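PDB 6SMT: 6-phosphogluconate dehydrogenase, NAD-binding from Mycolicibacterium smegmatis MC2 155, which reduces imines to amines with S-enantioselectivity, using NADPH as the hydride donor. Local coordinates for the interface of chains A and B. Residues are numbered along the deposited sequence; one frame, centred on the assembly and turned at random. Chains: chain A/B, 6-phosphogluconate dehydrogenase, NAD-binding.

Contact 1 and contact 2 lie about 12 Å apart, measured between the centres of their C-alpha atoms, and share B:Met292, the last residue of the 3-10 helix 285-292. Its backbone oxygen serves contact 1, while its thioether reaches the helix 171-199 of chain A in contact 2. Contact 1 joins the loop between helices 241-258 and 263-280 to the C-terminal tail of the partner; contact 2 packs helix 171-199 of one subunit on its counterpart. Each recurs with the chains exchanged across the two-fold axis, as expected for the domain-swapped dimers typical of imine reductases, although the structure alone does not prove the solution state.

Contact 1: the interface of chains A and B. Residues chain A 259-261; chain B 292-295.
A:Gly259 and A:Asp261 meet B:Thr294 and B:Met292 through their backbones, forming a short antiparallel beta bridge centred on A:Val260 and B:Thr293. It belongs to the C-terminal helical part of the imine reductase fold, where the tail after the 3-10 helix 285-292 runs along the loop following helix 241-258 of the partner.

Two backbone hydrogen bonds bracket the bridge. B:Thr294 N donates to A:Gly259 O at 2.9 Å, almost straight at the hydrogen (177°). A:Asp261 N donates to B:Met292 O at 2.8 Å, with a similarly straight 172° at the hydrogen. The two bonds run in opposite directions, so each chain supplies one donor and one acceptor.

A water adds an indirect link: it lies 2.9 Å from A:Gly259 O and 2.7 Å from the hydroxyl B:Thr293 OG1. B:Leu295 N donates to B:Thr293 OG1 at 3.2 Å within the same chain, which ties the water-binding group to the turn of the tail. With OG1 anti to the backbone nitrogen (chi1 -169°), the hydroxyl of B:Thr293 is on the side of the water and of B:Leu295 N.

Apolar contacts flank the polar strip. A:Val260 CG1 approaches B:Met292 CB at 3.9 Å, the two side chains lying at an oblique angle. The methyl B:Thr294 CG2 lies over the backbone of A:Asp261, 3.6 Å from A:Asp261 N, rather than beside the carboxylate. One branch of B:Leu295, CD2, rests near A:Gly259 CA.

Contact 2: the interface of chains A and B. Residues chain A 189, 192-193, 265; chain B 178, 181-182, 185, 292.
A:His192 and B:Asp181 form the polar centre of a helix-to-helix packing between the two copies of helix 171-199, the long interdomain helix of the imine reductase fold. The imidazole nitrogen A:His192 ND1 donates to the carboxylate oxygen B:Asp181 OD2 at 2.5 Å, with 162° at the hydrogen. The acceptor lies in the imidazole plane, whereas the donor meets OD2 on its syn side, somewhat out of the carboxylate plane. The ring and carboxylate planes stand 76° apart. CG of A:His192, anti to the backbone nitrogen (chi1 -174°), carries the ring toward B:Asp181. A nearby carboxylate would be expected to stabilise positive charge on the imidazole, although protonation is not seen.

Around this bond aliphatic carbons of chain A pack against oxygen atoms and the thioether of chain B. A:Leu265, from helix 263-280, crosses B:Asp181 at about a right angle and places CD1 3.6 Å from the other carboxylate oxygen, OD1. Its second methyl, CD2, approaches B:Thr185 OG1. On the backbone side of the histidine, the sulfur B:Met292 SD lies 3.6 Å from A:His192 CA, delivered by a side chain extended beyond CG. Further along the helices, A:Ala193 CB abuts B:Ala178 O, a backbone oxygen, at 3.3 Å. The methyl B:Thr185 CG2 meets A:Gly189 CA at 3.6 Å, where the lack of a side chain probably lets the helices come this close.

One shell out, an intrahelical bond fixes the threonine: its hydroxyl B:Thr185 OG1 points back to its own helix and donates to the backbone oxygen B:Asp181 O at 2.7 Å.

Contact 1: the interface of chains A and B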
# COMPACT_ATOMS: atom_id res chain seq x y z
N GLY A 259 4.12 21.90 -2.33
CA GLY A 259 3.73 22.09 -3.74
C GLY A 259 3.46 20.77 -4.45
O GLY A 259 3.84 20.60 -5.62
N VAL A 260 2.86 19.86 -3.71
CA VAL A 260 2.54 18.52 -4.26
C VAL A 260 1.03 18.33 -4.13
O VAL A 260 0.38 18.61 -3.09
CB VAL A 260 3.28 17.39 -3.54
CG1 VAL A 260 2.98 16.04 -4.22
CG2 VAL A 260 4.75 17.65 -3.56
N ASP A 261 0.41 17.91 -5.24
CA ASP A 261 -1.04 17.68 -5.24
C ASP A 261 -1.39 16.58 -4.23
O ASP A 261 -0.59 15.61 -4.11
CB ASP A 261 -1.48 17.25 -6.65
CG ASP A 261 -2.97 17.07 -6.75
OD1 ASP A 261 -3.72 18.12 -6.75
OD2 ASP A 261 -3.45 15.90 -6.70
N MET B 292 2.78 14.94 -10.01
CA MET B 292 2.04 15.35 -8.81
C MET B 292 2.44 16.78 -8.45
O MET B 292 1.72 17.29 -7.59
CB MET B 292 2.33 14.39 -7.67
CG MET B 292 1.84 12.95 -7.98
SD MET B 292 2.30 11.86 -6.59
CE MET B 292 1.73 10.28 -7.19
N THR B 293 3.49 17.34 -9.00
CA THR B 293 3.86 18.75 -8.63
C THR B 293 2.71 19.67 -8.98
O THR B 293 2.01 19.47 -10.03
CB THR B 293 5.18 19.10 -9.30
OG1 THR B 293 5.57 20.33 -8.69
CG2 THR B 293 5.05 19.25 -10.80
N THR B 294 2.54 20.71 -8.16
CA THR B 294 1.68 21.89 -8.52
C THR B 294 2.55 23.14 -8.76
O THR B 294 1.92 24.25 -8.93
CB THR B 294 0.62 22.15 -7.44
OG1 THR B 294 1.36 22.55 -6.30
CG2 THR B 294 -0.24 20.90 -7.21
N LEU B 295 3.85 22.97 -8.90
CA LEU B 295 4.81 24.10 -9.13
C LEU B 295 4.94 24.35 -10.62
O LEU B 295 4.82 23.44 -11.44
CB LEU B 295 6.17 23.85 -8.47
CG LEU B 295 6.08 23.52 -6.99
CD1 LEU B 295 7.41 23.18 -6.32
CD2 LEU B 295 5.44 24.65 -6.20
O HOH W 1 6.45 19.55 -6.29

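Contact 2: the interface of chains A and B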
# COMPACT_ATOMS: atom_id res chain seq x y z
N GLY A 189 0.47 6.18 -3.39
CA GLY A 189 0.87 6.73 -2.10
C GLY A 189 2.36 6.77 -1.92
O GLY A 189 2.91 7.78 -1.42
N HIS A 192 3.93 9.65 -4.03
CA HIS A 192 3.58 10.92 -3.35
C HIS A 192 4.47 11.10 -2.11
O HIS A 192 5.00 12.21 -1.90
CB HIS A 192 2.10 10.90 -3.02
CG HIS A 192 1.58 12.15 -2.46
ND1 HIS A 192 1.66 12.39 -1.10
CD2 HIS A 192 1.03 13.23 -3.07
CE1 HIS A 192 1.17 13.64 -0.93
NE2 HIS A 192 0.82 14.20 -2.10
N ALA A 193 4.62 10.05 -1.34
CA ALA A 193 5.40 10.13 -0.09
C ALA A 193 6.83 10.53 -0.44
O ALA A 193 7.41 11.31 0.25
CB ALA A 193 5.34 8.84 0.64
N LEU A 265 -4.98 11.64 -0.86
CA LEU A 265 -5.36 11.89 0.53
C LEU A 265 -6.66 12.69 0.66
O LEU A 265 -7.36 12.46 1.61
CB LEU A 265 -4.19 12.60 1.20
CG LEU A 265 -2.93 11.77 1.45
CD1 LEU A 265 -1.74 12.66 1.73
CD2 LEU A 265 -3.18 10.85 2.56
N ALA B 178 5.60 11.61 5.66
CA ALA B 178 5.84 10.74 4.47
C ALA B 178 5.31 9.34 4.70
O ALA B 178 4.61 8.71 3.83
CB ALA B 178 7.33 10.72 4.12
N ASP B 181 1.47 9.02 4.99
CA ASP B 181 0.94 9.20 3.63
C ASP B 181 0.91 7.83 2.93
O ASP B 181 -0.14 7.40 2.44
CB ASP B 181 1.79 10.22 2.92
CG ASP B 181 1.56 10.46 1.50
OD1 ASP B 181 0.54 9.94 0.96
OD2 ASP B 181 2.37 11.19 0.92
N LEU B 182 2.06 7.17 2.90
CA LEU B 182 2.11 5.80 2.31
C LEU B 182 1.09 4.90 2.99
O LEU B 182 0.34 4.17 2.31
CB LEU B 182 3.53 5.29 2.44
CG LEU B 182 3.72 3.82 2.14
CD1 LEU B 182 3.33 3.53 0.71
CD2 LEU B 182 5.09 3.35 2.48
N THR B 185 -2.78 5.93 2.49
CA THR B 185 -3.16 5.77 1.09
C THR B 185 -3.38 4.29 0.82
O THR B 185 -4.35 3.89 0.17
CB THR B 185 -2.17 6.42 0.18
OG1 THR B 185 -2.03 7.83 0.52
CG2 THR B 185 -2.60 6.32 -1.26
N MET B 292 2.78 14.94 -10.01
CA MET B 292 2.04 15.35 -8.81
C MET B 292 2.44 16.78 -8.45
O MET B 292 1.72 17.29 -7.59
CB MET B 292 2.33 14.39 -7.67
CG MET B 292 1.84 12.95 -7.98
SD MET B 292 2.30 11.86 -6.59
CE MET B 292 1.73 10.28 -7.19